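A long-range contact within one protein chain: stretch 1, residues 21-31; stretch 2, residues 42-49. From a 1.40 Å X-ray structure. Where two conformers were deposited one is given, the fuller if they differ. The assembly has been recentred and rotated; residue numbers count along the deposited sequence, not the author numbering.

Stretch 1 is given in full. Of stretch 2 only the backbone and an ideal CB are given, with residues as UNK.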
# COMPACT_ATOMS: atom_id res chain seq x y z
N LYS A 21 6.36 -7.52 8.27
CA LYS A 21 6.54 -6.07 8.24
C LYS A 21 5.69 -5.40 7.20
O LYS A 21 5.15 -4.32 7.44
CB LYS A 21 8.01 -5.68 8.12
CG LYS A 21 8.82 -6.05 9.36
CD LYS A 21 10.33 -5.74 9.25
CE LYS A 21 11.09 -6.20 10.54
NZ LYS A 21 12.52 -6.66 10.33
N LEU A 22 5.55 -6.05 6.05
CA LEU A 22 4.73 -5.49 4.98
C LEU A 22 3.24 -5.45 5.38
O LEU A 22 2.54 -4.46 5.11
CB LEU A 22 4.88 -6.24 3.67
CG LEU A 22 6.13 -5.88 2.87
CD1 LEU A 22 6.35 -7.01 1.92
CD2 LEU A 22 6.01 -4.57 2.18
N GLU A 23 2.78 -6.49 6.06
CA GLU A 23 1.41 -6.49 6.57
C GLU A 23 1.22 -5.38 7.59
O GLU A 23 0.21 -4.66 7.55
CB GLU A 23 1.05 -7.84 7.18
CG GLU A 23 0.97 -8.91 6.13
CD GLU A 23 0.85 -10.35 6.68
OE1 GLU A 23 0.88 -10.56 7.92
OE2 GLU A 23 0.73 -11.26 5.84
N ASN A 24 2.20 -5.19 8.45
CA ASN A 24 2.14 -4.15 9.48
C ASN A 24 2.16 -2.75 8.85
O ASN A 24 1.48 -1.82 9.31
CB ASN A 24 3.28 -4.31 10.50
CG ASN A 24 3.13 -5.54 11.38
OD1 ASN A 24 2.08 -6.20 11.39
ND2 ASN A 24 4.18 -5.86 12.11
N THR A 25 2.93 -2.59 7.78
CA THR A 25 3.01 -1.34 7.04
C THR A 25 1.63 -0.96 6.49
O THR A 25 1.21 0.18 6.60
CB THR A 25 4.03 -1.43 5.90
OG1 THR A 25 5.32 -1.58 6.47
CG2 THR A 25 4.02 -0.18 4.96
N LEU A 26 0.92 -1.90 5.90
CA LEU A 26 -0.39 -1.58 5.35
C LEU A 26 -1.36 -1.19 6.46
O LEU A 26 -2.12 -0.21 6.33
CB LEU A 26 -0.96 -2.74 4.50
CG LEU A 26 -1.48 -2.38 3.11
CD1 LEU A 26 -2.69 -1.47 3.12
CD2 LEU A 26 -0.37 -1.73 2.27
N GLN A 27 -1.32 -1.93 7.56
CA GLN A 27 -2.18 -1.57 8.67
C GLN A 27 -1.81 -0.20 9.23
O GLN A 27 -2.69 0.58 9.58
CB GLN A 27 -2.19 -2.66 9.73
CG GLN A 27 -3.09 -2.35 10.94
CD GLN A 27 -4.57 -2.36 10.63
OE1 GLN A 27 -5.00 -2.85 9.58
NE2 GLN A 27 -5.37 -1.78 11.55
N ASP A 28 -0.53 0.12 9.26
CA ASP A 28 -0.05 1.44 9.72
C ASP A 28 -0.60 2.54 8.79
O ASP A 28 -1.05 3.58 9.26
CB ASP A 28 1.48 1.50 9.84
CG ASP A 28 2.02 0.71 11.02
OD1 ASP A 28 1.25 0.30 11.91
OD2 ASP A 28 3.25 0.49 11.02
N ILE A 29 -0.66 2.25 7.50
CA ILE A 29 -1.15 3.24 6.55
C ILE A 29 -2.65 3.48 6.76
O ILE A 29 -3.12 4.63 6.79
CB ILE A 29 -0.87 2.84 5.06
CG1 ILE A 29 0.65 2.96 4.84
CG2 ILE A 29 -1.64 3.71 4.10
CD1 ILE A 29 1.12 2.24 3.52
N ILE A 30 -3.38 2.42 6.99
CA ILE A 30 -4.80 2.55 7.20
C ILE A 30 -5.08 3.34 8.50
O ILE A 30 -5.90 4.26 8.57
CB ILE A 30 -5.47 1.17 7.23
CG1 ILE A 30 -5.38 0.50 5.87
CG2 ILE A 30 -6.91 1.29 7.71
CD1 ILE A 30 -5.76 -0.96 5.87
N GLN A 31 -4.37 2.98 9.56
CA GLN A 31 -4.58 3.64 10.85
C GLN A 31 -4.13 5.10 10.86
O GLN A 31 -4.74 5.92 11.55
CB GLN A 31 -3.88 2.85 11.95
CG GLN A 31 -4.49 1.47 12.15
CD GLN A 31 -3.85 0.64 13.29
OE1 GLN A 31 -4.39 -0.44 13.59
NE2 GLN A 31 -2.79 1.10 13.89
N UNK A 42 -12.44 -4.07 8.16
CA UNK A 42 -12.87 -5.02 7.15
C UNK A 42 -12.13 -4.82 5.83
O UNK A 42 -12.68 -5.04 4.77
CB UNK A 42 -14.38 -4.90 6.93
N UNK A 43 -10.89 -4.37 5.92
CA UNK A 43 -10.05 -4.33 4.75
C UNK A 43 -9.39 -5.72 4.78
O UNK A 43 -8.70 -6.10 5.73
CB UNK A 43 -9.05 -3.17 4.76
N UNK A 44 -9.64 -6.51 3.74
CA UNK A 44 -9.23 -7.89 3.68
C UNK A 44 -8.14 -7.90 2.65
O UNK A 44 -8.34 -8.29 1.53
CB UNK A 44 -10.38 -8.84 3.34
N UNK A 45 -6.98 -7.39 3.02
CA UNK A 45 -5.87 -7.36 2.09
C UNK A 45 -5.45 -8.82 2.03
O UNK A 45 -5.31 -9.49 3.07
CB UNK A 45 -4.74 -6.42 2.52
N UNK A 46 -5.42 -9.35 0.81
CA UNK A 46 -4.95 -10.73 0.54
C UNK A 46 -3.45 -10.99 0.34
O UNK A 46 -2.92 -11.98 0.81
CB UNK A 46 -5.66 -11.22 -0.72
N UNK A 47 -2.81 -10.20 -0.51
CA UNK A 47 -1.37 -10.37 -0.72
C UNK A 47 -0.74 -9.00 -0.81
O UNK A 47 -1.37 -8.10 -1.30
CB UNK A 47 -1.08 -11.19 -1.98
N UNK A 48 0.51 -8.90 -0.37
CA UNK A 48 1.27 -7.64 -0.31
C UNK A 48 2.70 -7.98 -0.73
O UNK A 48 3.35 -8.73 -0.02
CB UNK A 48 1.23 -7.01 1.08
N UNK A 49 3.22 -7.40 -1.82
CA UNK A 49 4.59 -7.68 -2.21
C UNK A 49 5.22 -6.55 -3.01
O UNK A 49 4.55 -5.85 -3.77
CB UNK A 49 4.64 -8.98 -3.02

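Stretch 1 is a continuous helix that presents L22, L26 and I30, one turn apart, to stretch 2. The strand of stretch 2 crosses it at 105°, with 8.6 Å between the axes, so only a few positions can reach this apolar row.

Position 42 has phi/psi of -123/31 and an ideal CB with nothing of the helix within 5.5 Å. Helix contacts therefore set no preference, and a polar residue fits as well as any. It is N42, which makes no contact with stretch 1.

At position 43 CA-to-CB points toward the helix, and the ideal CB lies 4.1 Å from I30 CD1. With this apolar methyl as the nearest group, a short or medium apolar side chain such as alanine, valine or isoleucine would suit. The residue is V43, chi1 t, whose CG2 packs 3.9 Å from I30 CD1.

Position 44 is out of reach of the helix, which leaves the choice wide. Q44 occupies it.

Position 45 opens the strand and again points toward the helix, but its ideal CB is 5.2 Å from L26 CG. That gap calls for a longer apolar side chain: leucine, isoleucine or methionine could bridge it, whereas alanine would leave it unfilled. I45, with chi1 m and chi2 t, extends its CD1 against two helix residues, 3.1 Å from L26 CD1 and 4.2 Å from I30 CD1. The first distance is very short for two methyl groups; L26 was deposited in two conformers, of which this is one.

Position 46 is again out of reach, but its backbone is not extended (-85/-49), and the alternation seen at 43 to 45 does not continue: CA-to-CB at 47 points away. Neither position is constrained by stretch 1, and polar residues are readily accommodated. They are Q46 and E47, without helix contacts.

Position 48 comes closest in backbone terms, the CA of 48 lying 6.7 Å from L22 CA. CA-to-CB points toward the helix, and the ideal CB is 4.5 Å from L22 CB and 5.2 Å from E23 N. The extended backbone, at -141/119, favours a beta-branched residue, and the surface offered is largely aliphatic; valine, isoleucine or leucine would all be plausible. I48 buries 100 Å² here, the most of any residue in the contact. Its CG2 lies 3.8 Å from L22 CB, while CD1 reaches 3.5 Å from both L22 O and E23 CA and 4.0 Å from L26 CB.

At position 49 CA-to-CB points away, and a polar side chain is suitable. Q49 keeps its side chain at least 5.6 Å from the helix.

Stretch 2, residues 42-49: NVQIQEIQ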
# COMPACT_ATOMS: atom_id res chain seq x y z
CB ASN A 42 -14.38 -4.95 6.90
CG ASN A 42 -14.90 -6.16 6.11
OD1 ASN A 42 -14.48 -7.32 6.33
ND2 ASN A 42 -15.82 -5.89 5.20
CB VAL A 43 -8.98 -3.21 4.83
CG1 VAL A 43 -8.28 -3.01 3.52
CG2 VAL A 43 -9.51 -1.83 5.38
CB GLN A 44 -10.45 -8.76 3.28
CG GLN A 44 -11.79 -8.32 3.98
CD GLN A 44 -13.03 -9.05 3.46
OE1 GLN A 44 -13.17 -10.25 3.67
NE2 GLN A 44 -13.95 -8.32 2.82
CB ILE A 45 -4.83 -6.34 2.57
CG1 ILE A 45 -5.36 -4.94 2.21
CG2 ILE A 45 -3.45 -6.59 1.90
CD1 ILE A 45 -4.72 -3.77 2.97
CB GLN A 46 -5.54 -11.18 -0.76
CG GLN A 46 -7.02 -11.47 -0.67
CD GLN A 46 -7.56 -12.06 -1.95
OE1 GLN A 46 -6.95 -11.93 -3.01
NE2 GLN A 46 -8.70 -12.72 -1.85
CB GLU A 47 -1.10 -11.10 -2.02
CG GLU A 47 0.30 -11.70 -2.07
CD GLU A 47 0.47 -12.65 -3.21
OE1 GLU A 47 -0.34 -12.56 -4.17
OE2 GLU A 47 1.39 -13.48 -3.15
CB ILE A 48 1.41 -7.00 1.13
CG1 ILE A 48 0.08 -6.72 1.81
CG2 ILE A 48 2.19 -5.66 1.06
CD1 ILE A 48 0.22 -6.36 3.25
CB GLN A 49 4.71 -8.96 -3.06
CG GLN A 49 4.02 -8.91 -4.36
CD GLN A 49 3.66 -10.30 -4.88
OE1 GLN A 49 4.53 -11.13 -5.04
NE2 GLN A 49 2.38 -10.53 -5.14
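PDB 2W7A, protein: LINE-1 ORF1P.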